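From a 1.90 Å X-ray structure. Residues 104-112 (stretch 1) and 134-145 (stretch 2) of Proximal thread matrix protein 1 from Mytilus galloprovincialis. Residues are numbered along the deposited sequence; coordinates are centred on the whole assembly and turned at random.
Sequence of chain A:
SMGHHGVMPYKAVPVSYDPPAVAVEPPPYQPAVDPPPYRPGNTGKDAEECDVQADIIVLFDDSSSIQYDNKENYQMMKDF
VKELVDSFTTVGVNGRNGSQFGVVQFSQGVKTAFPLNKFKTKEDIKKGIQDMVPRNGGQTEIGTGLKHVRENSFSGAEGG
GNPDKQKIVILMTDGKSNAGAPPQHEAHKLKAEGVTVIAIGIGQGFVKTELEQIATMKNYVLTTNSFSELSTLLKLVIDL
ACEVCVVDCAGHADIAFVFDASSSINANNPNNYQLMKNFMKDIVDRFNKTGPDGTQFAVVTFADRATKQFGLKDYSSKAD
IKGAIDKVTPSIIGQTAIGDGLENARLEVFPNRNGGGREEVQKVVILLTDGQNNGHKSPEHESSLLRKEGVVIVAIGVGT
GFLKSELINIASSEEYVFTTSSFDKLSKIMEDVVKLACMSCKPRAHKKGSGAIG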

ATOM      1  N   VAL A 104     -12.460   1.970 -18.301  1.00 16.56           N
ATOM      2  CA  VAL A 104     -11.611   1.353 -19.299  1.00 14.97           C
ATOM      3  C   VAL A 104     -11.776  -0.156 -19.223  1.00 17.49           C
ATOM      4  O   VAL A 104     -11.609  -0.754 -18.148  1.00 17.52           O
ATOM      5  N   GLN A 105     -12.148  -0.768 -20.347  1.00 17.55           N
ATOM      6  CA  GLN A 105     -12.307  -2.224 -20.421  1.00 18.32           C
ATOM      7  C   GLN A 105     -10.989  -2.860 -20.837  1.00 19.08           C
ATOM      8  O   GLN A 105     -10.249  -2.302 -21.646  1.00 18.47           O
ATOM      9  N   PHE A 106     -10.690  -4.028 -20.291  1.00 15.98           N
ATOM     10  CA  PHE A 106      -9.454  -4.718 -20.642  1.00 16.21           C
ATOM     11  C   PHE A 106      -9.641  -6.231 -20.606  1.00 22.26           C
ATOM     12  O   PHE A 106     -10.337  -6.771 -19.728  1.00 16.23           O
ATOM     13  N   SER A 107      -9.038  -6.902 -21.591  1.00 19.87           N
ATOM     14  CA  SER A 107      -8.862  -8.350 -21.587  1.00 17.21           C
ATOM     15  C   SER A 107      -7.841  -8.663 -22.679  1.00 19.97           C
ATOM     16  O   SER A 107      -6.628  -8.711 -22.422  1.00 18.59           O
ATOM     17  N   GLN A 108      -8.329  -8.850 -23.897  1.00 19.58           N
ATOM     18  CA  GLN A 108      -7.469  -8.808 -25.062  1.00 24.03           C
ATOM     19  C   GLN A 108      -7.468  -7.346 -25.542  1.00 22.92           C
ATOM     20  O   GLN A 108      -8.470  -6.811 -26.045  1.00 20.69           O
ATOM     21  N   GLY A 109      -6.346  -6.682 -25.322  1.00 20.33           N
ATOM     22  CA  GLY A 109      -6.283  -5.244 -25.494  1.00 22.29           C
ATOM     23  C   GLY A 109      -7.178  -4.460 -24.538  1.00 21.49           C
ATOM     24  O   GLY A 109      -7.816  -4.993 -23.619  1.00 17.96           O
ATOM     25  N   VAL A 110      -7.251  -3.163 -24.794  1.00 16.98           N
ATOM     26  CA  VAL A 110      -7.923  -2.246 -23.914  1.00 17.56           C
ATOM     27  C   VAL A 110      -8.823  -1.346 -24.729  1.00 18.08           C
ATOM     28  O   VAL A 110      -8.419  -0.861 -25.775  1.00 17.41           O
ATOM     29  N   LYS A 111     -10.031  -1.118 -24.245  1.00 15.16           N
ATOM     30  CA  LYS A 111     -10.957  -0.163 -24.868  1.00 16.03           C
ATOM     31  C   LYS A 111     -11.434   0.836 -23.810  1.00 18.79           C
ATOM     32  O   LYS A 111     -11.921   0.433 -22.764  1.00 17.20           O
ATOM     33  N   THR A 112     -11.286   2.131 -24.070  1.00 14.45           N
ATOM     34  CA  THR A 112     -11.863   3.141 -23.196  1.00 18.22           C
ATOM     35  C   THR A 112     -13.354   3.186 -23.437  1.00 19.33           C
ATOM     36  O   THR A 112     -13.782   3.459 -24.549  1.00 19.76           O
ATOM     37  N   PRO A 134     -19.227  -5.354 -23.307  1.00 24.03           N
ATOM     38  CA  PRO A 134     -18.053  -6.189 -23.048  1.00 24.48           C
ATOM     39  C   PRO A 134     -17.614  -6.913 -24.298  1.00 26.81           C
ATOM     40  O   PRO A 134     -18.459  -7.351 -25.084  1.00 23.75           O
ATOM     41  N   ARG A 135     -16.307  -7.049 -24.478  1.00 20.63           N
ATOM     42  CA  ARG A 135     -15.765  -7.604 -25.710  1.00 24.11           C
ATOM     43  C   ARG A 135     -15.516  -9.110 -25.619  1.00 21.73           C
ATOM     44  O   ARG A 135     -15.346  -9.776 -26.639  1.00 22.44           O
ATOM     45  N   ASN A 136     -15.487  -9.642 -24.396  1.00 24.44           N
ATOM     46  CA  ASN A 136     -15.221 -11.065 -24.165  1.00 21.79           C
ATOM     47  C   ASN A 136     -13.919 -11.549 -24.787  1.00 25.74           C
ATOM     48  O   ASN A 136     -13.894 -12.496 -25.581  1.00 24.81           O
ATOM     49  N   GLY A 137     -12.827 -10.902 -24.398  1.00 20.46           N
ATOM     50  CA  GLY A 137     -11.518 -11.246 -24.926  1.00 21.99           C
ATOM     51  C   GLY A 137     -11.006 -12.574 -24.397  1.00 23.93           C
ATOM     52  O   GLY A 137     -11.408 -13.038 -23.317  1.00 21.99           O
ATOM     53  N   GLY A 138     -10.098 -13.180 -25.156  1.00 25.07           N
ATOM     54  CA  GLY A 138      -9.561 -14.491 -24.835  1.00 27.36           C
ATOM     55  C   GLY A 138      -8.275 -14.469 -24.027  1.00 25.52           C
ATOM     56  O   GLY A 138      -7.657 -15.509 -23.831  1.00 26.03           O
ATOM     57  N   GLN A 139      -7.882 -13.281 -23.569  1.00 26.06           N
ATOM     58  CA  GLN A 139      -6.667 -13.060 -22.798  1.00 23.40           C
ATOM     59  C   GLN A 139      -6.994 -12.092 -21.661  1.00 22.42           C
ATOM     60  O   GLN A 139      -8.013 -11.410 -21.705  1.00 20.33           O
ATOM     61  N   THR A 140      -6.099 -11.988 -20.682  1.00 20.84           N
ATOM     62  CA  THR A 140      -6.251 -11.007 -19.599  1.00 22.72           C
ATOM     63  C   THR A 140      -4.973 -10.175 -19.439  1.00 23.32           C
ATOM     64  O   THR A 140      -4.007 -10.614 -18.814  1.00 24.99           O
ATOM     65  N   GLU A 141      -4.964  -8.974 -20.009  1.00 19.98           N
ATOM     66  CA  GLU A 141      -3.767  -8.138 -19.998  1.00 20.82           C
ATOM     67  C   GLU A 141      -3.883  -7.032 -18.957  1.00 19.71           C
ATOM     68  O   GLU A 141      -4.136  -5.873 -19.295  1.00 20.37           O
ATOM     69  N   ILE A 142      -3.667  -7.391 -17.697  1.00 19.38           N
ATOM     70  CA  ILE A 142      -3.773  -6.437 -16.609  1.00 19.77           C
ATOM     71  C   ILE A 142      -2.748  -5.310 -16.795  1.00 21.69           C
ATOM     72  O   ILE A 142      -3.050  -4.129 -16.603  1.00 19.57           O
ATOM     73  N   GLY A 143      -1.526  -5.674 -17.156  1.00 22.90           N
ATOM     74  CA  GLY A 143      -0.472  -4.688 -17.301  1.00 21.89           C
ATOM     75  C   GLY A 143      -0.738  -3.723 -18.440  1.00 19.26           C
ATOM     76  O   GLY A 143      -0.455  -2.531 -18.314  1.00 20.45           O
ATOM     77  N   THR A 144      -1.272  -4.228 -19.552  1.00 19.46           N
ATOM     78  CA  THR A 144      -1.605  -3.365 -20.686  1.00 22.23           C
ATOM     79  C   THR A 144      -2.677  -2.379 -20.263  1.00 20.43           C
ATOM     80  O   THR A 144      -2.630  -1.209 -20.632  1.00 17.46           O
ATOM     81  N   GLY A 145      -3.628  -2.842 -19.451  1.00 21.52           N
ATOM     82  CA  GLY A 145      -4.653  -1.964 -18.905  1.00 18.17           C
ATOM     83  C   GLY A 145      -4.058  -0.845 -18.059  1.00 17.22           C
ATOM     84  O   GLY A 145      -4.414   0.326 -18.223  1.00 17.36           O
TER

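The contact is a largely polar clasp, in which Arg-135 and Glu-141 of stretch 2 grip the backbone of the turn between the two strands of stretch 1, with a small apolar patch around Phe-106 and Val-110. The stretches bury 773 Å² between them, and Arg-135 has the largest share. Its CA-to-CB bond points toward stretch 1, and an extended chi2 (chi1 m, chi2 t, chi3 m) carries the guanidinium to the turn. There NH2 donates to Gly-109 O at 2.9 Å in nearly straight geometry, while NH1 makes a weak hydrogen bond to Gln-108 O, also 2.9 Å. Lys-111 CB covers one face of the group, 4.0 Å from Arg-135 NE, although the all-t lysine chain leads its end away.

Glu-141, at the N-cap position, leaves sideways with chi1 m and chi2 t, but its carboxylate comes nearer: OE2 accepts from Gly-109 N at 2.9 Å and from water 1 at 2.5 Å. That water in turn accepts from Gln-108 NE2 at 2.9 Å, tying the exposed Gln-108 side chain (chi1 t, chi2 m) to the same carboxylate. The other oxygen, Glu-141 OE1, accepts from Thr-144 OG1 at 2.8 Å, which steadies the side chain from within its own stretch. The backbone adds Glu-141 N to Ser-107 O at 2.9 Å.

Ser-107, in the p rotamer, receives a weak hydrogen bond at OG from Gly-137 N (3.3 Å). The approach is so close here that a CB on Gly-137 would clash with this hydroxyl and with Gln-108 N.

Phe-106 (chi1 p) starts sideways, yet its ring reaches stretch 2, where CE2 lies 3.7 Å from Ile-142 CG1 and 3.8 Å from Thr-140 CG2. Nearby, Val-110 (t) sets CG2 3.8 Å from Thr-144 CG2 and 3.7 Å from Gly-145 CA.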

ATOM      1  CB  VAL A 104     -10.148   1.724 -19.011  1.00 17.06           C
ATOM      2  CG1 VAL A 104      -9.194   0.911 -19.872  1.00 17.88           C
ATOM      3  CG2 VAL A 104      -9.957   3.224 -19.199  1.00 18.94           C
ATOM      4  CB  GLN A 105     -13.400  -2.619 -21.430  1.00 19.11           C
ATOM      5  CG  GLN A 105     -14.761  -2.018 -21.165  1.00 19.07           C
ATOM      6  CD  GLN A 105     -15.694  -2.032 -22.400  1.00 22.77           C
ATOM      7  OE1 GLN A 105     -16.328  -1.028 -22.722  1.00 27.41           O
ATOM      8  NE2 GLN A 105     -15.782  -3.167 -23.070  1.00 21.22           N
ATOM      9  CB  PHE A 106      -8.310  -4.307 -19.695  1.00 19.08           C
ATOM     10  CG  PHE A 106      -8.314  -5.055 -18.381  1.00 18.91           C
ATOM     11  CD1 PHE A 106      -9.086  -4.611 -17.312  1.00 18.48           C
ATOM     12  CD2 PHE A 106      -7.571  -6.215 -18.232  1.00 21.99           C
ATOM     13  CE1 PHE A 106      -9.114  -5.318 -16.110  1.00 19.29           C
ATOM     14  CE2 PHE A 106      -7.593  -6.934 -17.038  1.00 19.85           C
ATOM     15  CZ  PHE A 106      -8.360  -6.484 -15.978  1.00 19.66           C
ATOM     16  CB  SER A 107     -10.183  -9.136 -21.780  1.00 18.62           C
ATOM     17  OG  SER A 107     -10.985  -8.675 -22.855  1.00 18.98           O
ATOM     18  CB  GLN A 108      -7.953  -9.794 -26.136  1.00 24.16           C
ATOM     19  CG  GLN A 108      -7.019  -9.907 -27.336  1.00 28.48           C
ATOM     20  CD  GLN A 108      -7.233  -8.785 -28.329  1.00 30.06           C
ATOM     21  OE1 GLN A 108      -8.319  -8.647 -28.898  1.00 26.66           O
ATOM     22  NE2 GLN A 108      -6.207  -7.958 -28.522  1.00 26.83           N
ATOM     23  CB  VAL A 110      -6.883  -1.377 -23.168  1.00 20.17           C
ATOM     24  CG1 VAL A 110      -7.559  -0.409 -22.258  1.00 24.62           C
ATOM     25  CG2 VAL A 110      -5.909  -2.266 -22.393  1.00 24.57           C
ATOM     26  CB  LYS A 111     -12.162  -0.905 -25.437  1.00 17.30           C
ATOM     27  CG  LYS A 111     -13.197   0.002 -26.058  1.00 17.65           C
ATOM     28  CD  LYS A 111     -14.499  -0.706 -26.394  1.00 20.21           C
ATOM     29  CE  LYS A 111     -15.546   0.336 -26.846  1.00 27.04           C
ATOM     30  NZ  LYS A 111     -16.844  -0.274 -27.250  1.00 30.26           N
ATOM     31  CB  THR A 112     -11.245   4.527 -23.436  1.00 18.16           C
ATOM     32  OG1 THR A 112      -9.887   4.523 -22.970  1.00 18.33           O
ATOM     33  CG2 THR A 112     -12.018   5.604 -22.691  1.00 16.69           C
ATOM     34  CB  PRO A 134     -18.561  -7.202 -22.015  1.00 23.87           C
ATOM     35  CG  PRO A 134     -19.709  -6.527 -21.368  1.00 28.81           C
ATOM     36  CD  PRO A 134     -20.370  -5.781 -22.487  1.00 26.25           C
ATOM     37  CB  ARG A 135     -14.470  -6.867 -26.084  1.00 24.23           C
ATOM     38  CG  ARG A 135     -14.661  -5.387 -26.385  1.00 21.84           C
ATOM     39  CD  ARG A 135     -13.324  -4.651 -26.420  1.00 19.83           C
ATOM     40  NE  ARG A 135     -12.587  -4.898 -25.185  1.00 19.58           N
ATOM     41  CZ  ARG A 135     -11.263  -4.970 -25.092  1.00 20.90           C
ATOM     42  NH1 ARG A 135     -10.495  -4.754 -26.148  1.00 18.42           N
ATOM     43  NH2 ARG A 135     -10.707  -5.237 -23.926  1.00 18.52           N
ATOM     44  CB  ASN A 136     -16.402 -11.913 -24.631  1.00 27.31           C
ATOM     45  CG  ASN A 136     -17.632 -11.701 -23.765  1.00 30.25           C
ATOM     46  OD1 ASN A 136     -17.548 -11.737 -22.542  1.00 31.19           O
ATOM     47  ND2 ASN A 136     -18.762 -11.429 -24.394  1.00 33.07           N
ATOM     48  CB  GLN A 139      -5.587 -12.380 -23.643  1.00 27.08           C
ATOM     49  CG  GLN A 139      -5.148 -13.105 -24.886  1.00 32.92           C
ATOM     50  CD  GLN A 139      -4.030 -12.366 -25.601  1.00 36.19           C
ATOM     51  OE1 GLN A 139      -3.826 -11.165 -25.386  1.00 41.66           O
ATOM     52  NE2 GLN A 139      -3.291 -13.077 -26.453  1.00 49.59           N
ATOM     53  CB  THR A 140      -6.599 -11.708 -18.268  1.00 23.02           C
ATOM     54  OG1 THR A 140      -7.797 -12.470 -18.432  1.00 25.08           O
ATOM     55  CG2 THR A 140      -6.803 -10.699 -17.131  1.00 22.98           C
ATOM     56  CB  GLU A 141      -3.531  -7.505 -21.370  1.00 21.08           C
ATOM     57  CG  GLU A 141      -3.359  -8.473 -22.514  1.00 22.80           C
ATOM     58  CD  GLU A 141      -3.229  -7.742 -23.859  1.00 29.73           C
ATOM     59  OE1 GLU A 141      -2.481  -6.750 -23.935  1.00 37.09           O
ATOM     60  OE2 GLU A 141      -3.887  -8.142 -24.834  1.00 29.25           O
ATOM     61  CB  ILE A 142      -3.576  -7.139 -15.239  1.00 20.18           C
ATOM     62  CG1 ILE A 142      -4.721  -8.140 -14.998  1.00 22.97           C
ATOM     63  CG2 ILE A 142      -3.470  -6.110 -14.119  1.00 19.36           C
ATOM     64  CD1 ILE A 142      -4.732  -8.806 -13.606  1.00 23.63           C
ATOM     65  CB  THR A 144      -2.061  -4.162 -21.913  1.00 23.95           C
ATOM     66  OG1 THR A 144      -1.048  -5.113 -22.245  1.00 23.75           O
ATOM     67  CG2 THR A 144      -2.297  -3.252 -23.114  1.00 23.74           C
TER
HETATM   68  O   HOH W   1      -3.619  -8.246 -27.330  1.00 31.65           O